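Local coordinates for sulfur oxidation protein soxB (Thermus thermophilus, PDB 2WDD), which hydrolyses a sulfur-sulfur bond in the Sox sulfur oxidation pathway, as a thiosulfohydrolase with a two-manganese site, at residues A391-V396 with P519-R524; G102-L107 with V149-L154; M59-Y64 with R293-G298. All coordinates share one frame; numbering follows the deposited sequence. Where two conformers were deposited one is given.

Interaction 1: A391-V396 with P519-R524; sequences AIYPEV and PGYEPR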
loop_
_atom_site.group_PDB
_atom_site.type_symbol
_atom_site.label_atom_id
_atom_site.label_comp_id
_atom_site.label_asym_id
_atom_site.label_seq_id
_atom_site.Cartn_x
_atom_site.Cartn_y
_atom_site.Cartn_z
ATOM N N ALA A 391 17.306 21.631 -4.705
ATOM C CA ALA A 391 17.224 23.059 -4.424
ATOM C C ALA A 391 17.951 23.391 -3.125
ATOM O O ALA A 391 18.635 24.414 -3.033
ATOM C CB ALA A 391 15.752 23.516 -4.333
ATOM N N ILE A 392 17.796 22.538 -2.117
ATOM C CA ILE A 392 18.425 22.786 -0.827
ATOM C C ILE A 392 19.856 22.277 -0.751
ATOM O O ILE A 392 20.685 22.833 -0.009
ATOM C CB ILE A 392 17.552 22.294 0.331
ATOM C CG1 ILE A 392 16.242 23.089 0.365
ATOM C CG2 ILE A 392 18.291 22.427 1.660
ATOM C CD1 ILE A 392 15.201 22.499 1.269
ATOM N N TYR A 393 20.157 21.250 -1.540
ATOM C CA TYR A 393 21.498 20.672 -1.606
ATOM C C TYR A 393 21.947 20.573 -3.060
ATOM O O TYR A 393 21.933 19.503 -3.667
ATOM C CB TYR A 393 21.505 19.278 -0.978
ATOM C CG TYR A 393 21.004 19.270 0.438
ATOM C CD1 TYR A 393 21.834 19.637 1.484
ATOM C CD2 TYR A 393 19.698 18.897 0.733
ATOM C CE1 TYR A 393 21.381 19.634 2.784
ATOM C CE2 TYR A 393 19.229 18.890 2.031
ATOM C CZ TYR A 393 20.076 19.265 3.059
ATOM O OH TYR A 393 19.625 19.288 4.360
ATOM N N PRO A 394 22.345 21.709 -3.644
ATOM C CA PRO A 394 22.750 21.819 -5.047
ATOM C C PRO A 394 23.897 20.894 -5.473
ATOM O O PRO A 394 24.041 20.597 -6.659
ATOM C CB PRO A 394 23.138 23.299 -5.188
ATOM C CG PRO A 394 22.442 23.995 -4.054
ATOM C CD PRO A 394 22.407 22.998 -2.934
ATOM N N GLU A 395 24.691 20.414 -4.514
ATOM C CA GLU A 395 25.787 19.504 -4.824
ATOM C C GLU A 395 25.295 18.109 -5.235
ATOM O O GLU A 395 26.015 17.358 -5.898
ATOM C CB GLU A 395 26.726 19.389 -3.621
ATOM C CG GLU A 395 27.043 20.727 -2.957
ATOM C CD GLU A 395 26.245 20.973 -1.681
ATOM O OE1 GLU A 395 26.869 21.345 -0.665
ATOM O OE2 GLU A 395 25.000 20.852 -1.697
ATOM N N VAL A 396 24.065 17.770 -4.853
ATOM C CA VAL A 396 23.508 16.450 -5.165
ATOM C C VAL A 396 23.255 16.254 -6.649
ATOM O O VAL A 396 22.579 17.075 -7.283
ATOM C CB VAL A 396 22.243 16.177 -4.361
ATOM C CG1 VAL A 396 21.604 14.853 -4.799
ATOM C CG2 VAL A 396 22.555 16.170 -2.879
ATOM N N PRO A 519 30.916 14.360 3.851
ATOM C CA PRO A 519 31.494 15.002 5.030
ATOM C C PRO A 519 30.671 16.216 5.440
ATOM O O PRO A 519 30.204 16.985 4.594
ATOM C CB PRO A 519 32.872 15.451 4.530
ATOM C CG PRO A 519 33.224 14.473 3.484
ATOM C CD PRO A 519 31.920 14.114 2.802
ATOM N N GLY A 520 30.509 16.393 6.743
ATOM C CA GLY A 520 29.811 17.538 7.291
ATOM C C GLY A 520 28.298 17.510 7.249
ATOM O O GLY A 520 27.647 18.364 7.841
ATOM N N TYR A 521 27.725 16.546 6.538
ATOM C CA TYR A 521 26.268 16.477 6.449
ATOM C C TYR A 521 25.649 15.678 7.595
ATOM O O TYR A 521 26.087 14.570 7.905
ATOM C CB TYR A 521 25.827 15.881 5.109
ATOM C CG TYR A 521 24.338 15.635 5.045
ATOM C CD1 TYR A 521 23.445 16.694 4.899
ATOM C CD2 TYR A 521 23.818 14.354 5.201
ATOM C CE1 TYR A 521 22.074 16.480 4.891
ATOM C CE2 TYR A 521 22.453 14.134 5.209
ATOM C CZ TYR A 521 21.587 15.193 5.040
ATOM O OH TYR A 521 20.229 14.976 5.043
ATOM N N GLU A 522 24.620 16.245 8.211
ATOM C CA GLU A 522 23.922 15.585 9.301
ATOM C C GLU A 522 22.539 15.157 8.817
ATOM O O GLU A 522 21.699 15.994 8.493
ATOM C CB GLU A 522 23.828 16.518 10.511
ATOM C CG GLU A 522 25.201 16.974 11.007
ATOM C CD GLU A 522 25.136 18.109 12.013
ATOM O OE1 GLU A 522 24.175 18.152 12.808
ATOM O OE2 GLU A 522 26.074 18.939 12.036
ATOM N N PRO A 523 22.304 13.840 8.737
ATOM C CA PRO A 523 20.992 13.384 8.246
ATOM C C PRO A 523 19.835 13.980 9.037
ATOM O O PRO A 523 19.876 14.055 10.267
ATOM C CB PRO A 523 21.051 11.863 8.444
ATOM C CG PRO A 523 22.523 11.533 8.411
ATOM C CD PRO A 523 23.204 12.712 9.050
ATOM N N ARG A 524 18.805 14.419 8.327
ATOM C CA ARG A 524 17.624 14.979 8.968
ATOM C C ARG A 524 16.392 14.513 8.196
ATOM O O ARG A 524 16.496 14.091 7.046
ATOM C CB ARG A 524 17.696 16.495 9.025
ATOM C CG ARG A 524 17.727 17.168 7.675
ATOM C CD ARG A 524 17.424 18.644 7.840
ATOM N NE ARG A 524 17.644 19.393 6.612
ATOM C CZ ARG A 524 17.110 20.584 6.362
ATOM N NH1 ARG A 524 16.330 21.165 7.260
ATOM N NH2 ARG A 524 17.374 21.200 5.222
#
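Y393 and Y521 mark the closest approach of the two backbones, yet their CA atoms are still 10.3 Å apart, so only long side chains can bridge the gap. Y393 is the first residue to leave helical geometry after helix 380-392, and it opens a type I beta turn closed by V396 N to Y393 O (3.0 Å); P394 fits the second position of that turn. The facing segment 519-524 is an irregular connection between strands 516-517 and 524-525. Both segments border strand 431-438 of the C-terminal, 5'-nucleotidase-like part, where Y393 and Y521 each touch L434. There the two rings form an offset edge-to-face pair, the edge of Y521 directed at the face of Y393, with planes at 88° and centroids 5.6 Å apart. Beyond the rings, the R524 chain, extended from CG to NE (chi2 165°), carries its guanidinium to the Y393 hydroxyl and grips it side-on: R524 NE donates to Y393 OH at 3.0 Å and NH2 to the same OH at 3.1 Å, the oxygen lying near the guanidinium plane. An arginine suits this place because its third nitrogen, NH1, is left to form a salt bridge with E532 of helix 526-537.

Interaction 2: G102-L107 with V149-L154; sequences GGMGAL and VRWQNL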
loop_
_atom_site.group_PDB
_atom_site.type_symbol
_atom_site.label_atom_id
_atom_site.label_comp_id
_atom_site.label_asym_id
_atom_site.label_seq_id
_atom_site.Cartn_x
_atom_site.Cartn_y
_atom_site.Cartn_z
ATOM N N GLY A 102 -11.952 7.911 1.097
ATOM C CA GLY A 102 -11.469 7.604 2.426
ATOM C C GLY A 102 -11.879 8.542 3.536
ATOM O O GLY A 102 -12.925 9.205 3.481
ATOM N N GLY A 103 -11.030 8.578 4.557
ATOM C CA GLY A 103 -11.275 9.282 5.803
ATOM C C GLY A 103 -11.800 8.221 6.759
ATOM O O GLY A 103 -12.598 7.357 6.373
ATOM N N MET A 104 -11.336 8.238 8.003
ATOM C CA MET A 104 -11.792 7.240 8.963
ATOM C C MET A 104 -13.273 7.437 9.282
ATOM O O MET A 104 -13.995 6.471 9.543
ATOM C CB MET A 104 -10.955 7.304 10.239
ATOM C CG MET A 104 -9.567 6.712 10.060
ATOM S SD MET A 104 -8.449 7.203 11.375
ATOM C CE MET A 104 -7.034 6.190 11.008
ATOM N N GLY A 105 -13.734 8.683 9.228
ATOM C CA GLY A 105 -15.135 8.967 9.487
ATOM C C GLY A 105 -16.030 8.259 8.491
ATOM O O GLY A 105 -16.903 7.466 8.859
ATOM N N ALA A 106 -15.790 8.521 7.210
ATOM C CA ALA A 106 -16.589 7.908 6.153
ATOM C C ALA A 106 -16.443 6.387 6.087
ATOM O O ALA A 106 -17.424 5.677 5.866
ATOM C CB ALA A 106 -16.270 8.538 4.816
ATOM N N LEU A 107 -15.226 5.880 6.282
ATOM C CA LEU A 107 -15.017 4.431 6.253
ATOM C C LEU A 107 -15.819 3.784 7.383
ATOM O O LEU A 107 -16.440 2.739 7.204
ATOM C CB LEU A 107 -13.521 4.086 6.343
ATOM C CG LEU A 107 -13.120 2.606 6.434
ATOM C CD1 LEU A 107 -13.661 1.792 5.255
ATOM C CD2 LEU A 107 -11.610 2.441 6.558
ATOM N N VAL A 149 -5.233 2.934 16.425
ATOM C CA VAL A 149 -5.757 1.776 17.155
ATOM C C VAL A 149 -7.064 2.167 17.831
ATOM O O VAL A 149 -8.040 1.410 17.812
ATOM C CB VAL A 149 -4.746 1.246 18.193
ATOM C CG1 VAL A 149 -5.367 0.097 18.992
ATOM C CG2 VAL A 149 -3.451 0.800 17.513
ATOM N N ARG A 150 -7.091 3.351 18.425
ATOM C CA ARG A 150 -8.317 3.809 19.071
ATOM C C ARG A 150 -9.443 3.910 18.056
ATOM O O ARG A 150 -10.592 3.599 18.362
ATOM C CB ARG A 150 -8.109 5.132 19.815
ATOM C CG ARG A 150 -7.223 4.971 21.045
ATOM C CD ARG A 150 -7.238 6.185 21.968
ATOM N NE ARG A 150 -6.380 5.966 23.136
ATOM C CZ ARG A 150 -6.731 5.255 24.207
ATOM N NH1 ARG A 150 -7.939 4.716 24.285
ATOM N NH2 ARG A 150 -5.876 5.088 25.208
ATOM N N TRP A 151 -9.108 4.292 16.826
ATOM C CA TRP A 151 -10.118 4.337 15.783
ATOM C C TRP A 151 -10.598 2.924 15.429
ATOM O O TRP A 151 -11.804 2.681 15.298
ATOM C CB TRP A 151 -9.622 5.071 14.536
ATOM C CG TRP A 151 -10.501 4.762 13.384
ATOM C CD1 TRP A 151 -11.788 5.192 13.201
ATOM C CD2 TRP A 151 -10.243 3.817 12.340
ATOM N NE1 TRP A 151 -12.321 4.617 12.079
ATOM C CE2 TRP A 151 -11.403 3.750 11.543
ATOM C CE3 TRP A 151 -9.144 3.022 12.000
ATOM C CZ2 TRP A 151 -11.485 2.939 10.408
ATOM C CZ3 TRP A 151 -9.229 2.216 10.876
ATOM C CH2 TRP A 151 -10.396 2.174 10.101
ATOM N N GLN A 152 -9.671 1.974 15.301
ATOM C CA GLN A 152 -10.077 0.602 14.995
ATOM C C GLN A 152 -11.079 0.129 16.047
ATOM O O GLN A 152 -12.053 -0.564 15.738
ATOM C CB GLN A 152 -8.874 -0.341 14.993
ATOM C CG GLN A 152 -7.974 -0.262 13.765
ATOM C CD GLN A 152 -6.746 -1.139 13.937
ATOM O OE1 GLN A 152 -6.030 -1.021 14.930
ATOM N NE2 GLN A 152 -6.528 -2.059 13.007
ATOM N N ASN A 153 -10.842 0.533 17.292
ATOM C CA ASN A 153 -11.717 0.146 18.394
ATOM C C ASN A 153 -13.102 0.788 18.291
ATOM O O ASN A 153 -14.102 0.174 18.673
ATOM C CB ASN A 153 -11.062 0.489 19.731
ATOM C CG ASN A 153 -9.936 -0.461 20.084
ATOM O OD1 ASN A 153 -9.757 -1.495 19.438
ATOM N ND2 ASN A 153 -9.164 -0.113 21.109
ATOM N N LEU A 154 -13.169 2.017 17.783
ATOM C CA LEU A 154 -14.452 2.680 17.604
ATOM C C LEU A 154 -15.263 1.964 16.518
ATOM O O LEU A 154 -16.462 1.737 16.670
ATOM C CB LEU A 154 -14.268 4.151 17.229
ATOM C CG LEU A 154 -13.768 5.080 18.330
ATOM C CD1 LEU A 154 -13.437 6.455 17.761
ATOM C CD2 LEU A 154 -14.821 5.184 19.433
#
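M104 lies over one face of the W151 indole, and this Met-aromatic contact joins the first turn of helix 104-120 to helix 146-155 in the metallophosphatase-like part of the chain that carries the manganese site. The backbones come nearest at these two residues, with CA atoms 7.6 Å apart. Tight packing is concentrated on that face. The methionine is extended beyond CG, which lays its whole length along the ring system. M104 CB sits over the five-membered ring of W151, 3.7 Å from its centroid and 16° off the normal, in a CH-pi contact. CG follows over the centre of the indole, and M104 SD stands 4.1 Å from the centroid of the W151 five-membered ring. At the end of the chain, M104 CE reaches W151 CE3 at 3.9 Å. An unbranched, flexible and polarisable chain is well matched to such a broad flat surface.

The L107 side is slighter. One methyl, L107 CD2, approaches the benzo end obliquely, 3.8 Å from W151 CH2. No hydrogen bond crosses between the segments, but the indole N-H is satisfied by OG1 of T108, the residue after L107 in helix 104-120. All three touching residues are buried, with V345 of helix 343-353 against both M104 and W151, and L37, between the manganese ligands D36 and H38, against W151. By contrast, helix 146-155 turns R150 to solvent, where its NE forms a salt bridge with E146.

Just ahead of M104, G103 occupies the N-cap position with backbone angles at which a side chain would jam against the preceding carbonyl oxygen. Its own carbonyl starts the helical bonding, G103 O receiving L107 N at 3.0 Å.

Interaction 3: M59-Y64 with R293-G298; sequences MGRPGY and RPWRVG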
loop_
_atom_site.group_PDB
_atom_site.type_symbol
_atom_site.label_atom_id
_atom_site.label_comp_id
_atom_site.label_asym_id
_atom_site.label_seq_id
_atom_site.Cartn_x
_atom_site.Cartn_y
_atom_site.Cartn_z
ATOM N N MET A 59 1.839 -10.162 -17.945
ATOM C CA MET A 59 0.934 -9.114 -18.388
ATOM C C MET A 59 -0.514 -9.553 -18.495
ATOM O O MET A 59 -0.808 -10.710 -18.802
ATOM C CB MET A 59 1.388 -8.529 -19.722
ATOM C CG MET A 59 2.722 -7.816 -19.639
ATOM S SD MET A 59 3.278 -7.301 -21.261
ATOM C CE MET A 59 2.122 -5.954 -21.587
ATOM N N GLY A 60 -1.420 -8.615 -18.238
ATOM C CA GLY A 60 -2.842 -8.862 -18.388
ATOM C C GLY A 60 -3.540 -9.525 -17.227
ATOM O O GLY A 60 -4.717 -9.877 -17.332
ATOM N N ARG A 61 -2.844 -9.721 -16.119
ATOM C CA ARG A 61 -3.467 -10.349 -14.965
ATOM C C ARG A 61 -3.646 -9.357 -13.821
ATOM O O ARG A 61 -2.961 -8.328 -13.766
ATOM C CB ARG A 61 -2.709 -11.606 -14.519
ATOM C CG ARG A 61 -1.431 -11.355 -13.736
ATOM C CD ARG A 61 -0.527 -12.608 -13.701
ATOM N NE ARG A 61 -0.236 -13.047 -12.336
ATOM C CZ ARG A 61 -0.019 -14.312 -11.980
ATOM N NH1 ARG A 61 0.249 -14.617 -10.714
ATOM N NH2 ARG A 61 -0.059 -15.275 -12.892
ATOM N N PRO A 62 -4.590 -9.641 -12.911
ATOM C CA PRO A 62 -4.832 -8.766 -11.765
ATOM C C PRO A 62 -3.508 -8.513 -11.065
ATOM O O PRO A 62 -2.699 -9.433 -10.873
ATOM C CB PRO A 62 -5.764 -9.608 -10.889
ATOM C CG PRO A 62 -6.587 -10.362 -11.913
ATOM C CD PRO A 62 -5.591 -10.729 -12.988
ATOM N N GLY A 63 -3.272 -7.249 -10.741
ATOM C CA GLY A 63 -2.022 -6.825 -10.131
ATOM C C GLY A 63 -1.163 -6.092 -11.155
ATOM O O GLY A 63 -0.195 -5.418 -10.800
ATOM N N TYR A 64 -1.501 -6.255 -12.438
ATOM C CA TYR A 64 -0.761 -5.618 -13.523
ATOM C C TYR A 64 -1.676 -4.889 -14.511
ATOM O O TYR A 64 -1.259 -4.574 -15.628
ATOM C CB TYR A 64 0.084 -6.654 -14.269
ATOM C CG TYR A 64 1.168 -7.275 -13.403
ATOM C CD1 TYR A 64 2.335 -6.578 -13.116
ATOM C CD2 TYR A 64 0.989 -8.522 -12.818
ATOM C CE1 TYR A 64 3.321 -7.135 -12.316
ATOM C CE2 TYR A 64 1.977 -9.093 -12.033
ATOM C CZ TYR A 64 3.131 -8.385 -11.778
ATOM O OH TYR A 64 4.105 -8.949 -10.983
ATOM N N ARG A 293 -14.063 -7.943 -9.261
ATOM C CA ARG A 293 -14.548 -9.316 -9.364
ATOM C C ARG A 293 -13.388 -10.140 -8.812
ATOM O O ARG A 293 -12.224 -9.794 -9.042
ATOM C CB ARG A 293 -14.801 -9.687 -10.828
ATOM C CG ARG A 293 -15.861 -8.842 -11.503
ATOM C CD ARG A 293 -16.223 -9.415 -12.867
ATOM N NE ARG A 293 -17.002 -8.477 -13.673
ATOM C CZ ARG A 293 -18.326 -8.364 -13.624
ATOM N NH1 ARG A 293 -19.028 -9.119 -12.790
ATOM N NH2 ARG A 293 -18.950 -7.493 -14.407
ATOM N N PRO A 294 -13.679 -11.222 -8.070
ATOM C CA PRO A 294 -12.596 -12.015 -7.477
ATOM C C PRO A 294 -11.753 -12.720 -8.535
ATOM O O PRO A 294 -12.233 -13.057 -9.627
ATOM C CB PRO A 294 -13.338 -13.028 -6.598
ATOM C CG PRO A 294 -14.675 -13.202 -7.309
ATOM C CD PRO A 294 -15.010 -11.824 -7.836
ATOM N N TRP A 295 -10.486 -12.926 -8.204
ATOM C CA TRP A 295 -9.543 -13.551 -9.106
ATOM C C TRP A 295 -9.485 -15.030 -8.749
ATOM O O TRP A 295 -9.164 -15.387 -7.617
ATOM C CB TRP A 295 -8.169 -12.895 -8.907
ATOM C CG TRP A 295 -7.092 -13.384 -9.798
ATOM C CD1 TRP A 295 -7.228 -14.050 -10.991
ATOM C CD2 TRP A 295 -5.697 -13.193 -9.604
ATOM N NE1 TRP A 295 -5.993 -14.306 -11.534
ATOM C CE2 TRP A 295 -5.031 -13.792 -10.698
ATOM C CE3 TRP A 295 -4.934 -12.574 -8.605
ATOM C CZ2 TRP A 295 -3.636 -13.775 -10.824
ATOM C CZ3 TRP A 295 -3.555 -12.571 -8.727
ATOM C CH2 TRP A 295 -2.921 -13.148 -9.841
ATOM N N ARG A 296 -9.839 -15.885 -9.702
ATOM C CA ARG A 296 -9.837 -17.320 -9.473
ATOM C C ARG A 296 -8.446 -17.880 -9.801
ATOM O O ARG A 296 -7.977 -17.786 -10.941
ATOM C CB ARG A 296 -10.890 -17.999 -10.362
ATOM C CG ARG A 296 -11.012 -19.492 -10.118
ATOM C CD ARG A 296 -11.627 -19.770 -8.768
ATOM N NE ARG A 296 -11.901 -21.194 -8.574
ATOM C CZ ARG A 296 -12.385 -21.716 -7.451
ATOM N NH1 ARG A 296 -12.654 -20.937 -6.410
ATOM N NH2 ARG A 296 -12.599 -23.020 -7.366
ATOM N N VAL A 297 -7.797 -18.451 -8.795
ATOM C CA VAL A 297 -6.491 -19.080 -8.950
ATOM C C VAL A 297 -6.569 -20.447 -8.277
ATOM O O VAL A 297 -6.883 -20.543 -7.091
ATOM C CB VAL A 297 -5.362 -18.231 -8.327
ATOM C CG1 VAL A 297 -4.014 -18.923 -8.543
ATOM C CG2 VAL A 297 -5.346 -16.820 -8.935
ATOM N N GLY A 298 -6.334 -21.507 -9.043
ATOM C CA GLY A 298 -6.452 -22.854 -8.511
ATOM C C GLY A 298 -7.883 -23.034 -8.034
ATOM O O GLY A 298 -8.827 -22.747 -8.768
#
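W295 meets P62 face-on and R61 rim-on, joining a type II beta turn, R61 to Y64, to strand 295-297 at the margin of a six-stranded mixed sheet. P62 lies over the indole with CG 3.7 Å from the centroid of the W295 five-membered ring and only 8° off its normal, a CH-pi contact in which the slightly polarised C-H groups of proline suit the electron-rich ring. On the opposite face the strand supplies V297, so the indole is sandwiched between proline and valine. R61 arrives differently, and less certainly: in one of its two conformers its guanidinium plane stands at 82° to the indole and turns one face to the benzo rim, R61 NH1 being 3.6 Å from W295 CH2. The bend at chi3 (-122°) helps to give it this attitude, and NE is held by Q267 OE1. With an alanine at W295, the P62 ring would probably lose the surface it lies on, opening a gap beside V297 and leaving the guanidinium face of R61 without its indole rim. The turn itself suits its sequence: P62 takes the second position, G63 the third with a positive phi, and Y64 N bonds to R61 O at 2.9 Å.

In the fold
Along the chain, interaction 3 opens first and closes at 293-298, and both segments of interaction 2 fall between its ends; interaction 1 follows later. The span from 64 to 293 holds the manganese ligands D132, H163, H263, H286 and H288, while D36 and H38 precede it. Interactions 2 and 3, with centres about 30 Å apart, belong to the metal-bearing part of the fold: 2 joins two helices, with the M104 side chain about 9 Å from that of H38, whereas 3 lies at an outermost strand away from the site. Interaction 1 packs separately beside strand 431-438. Interactions 1 and 2 have centres about 39 Å apart; interactions 1 and 3, about 44 Å.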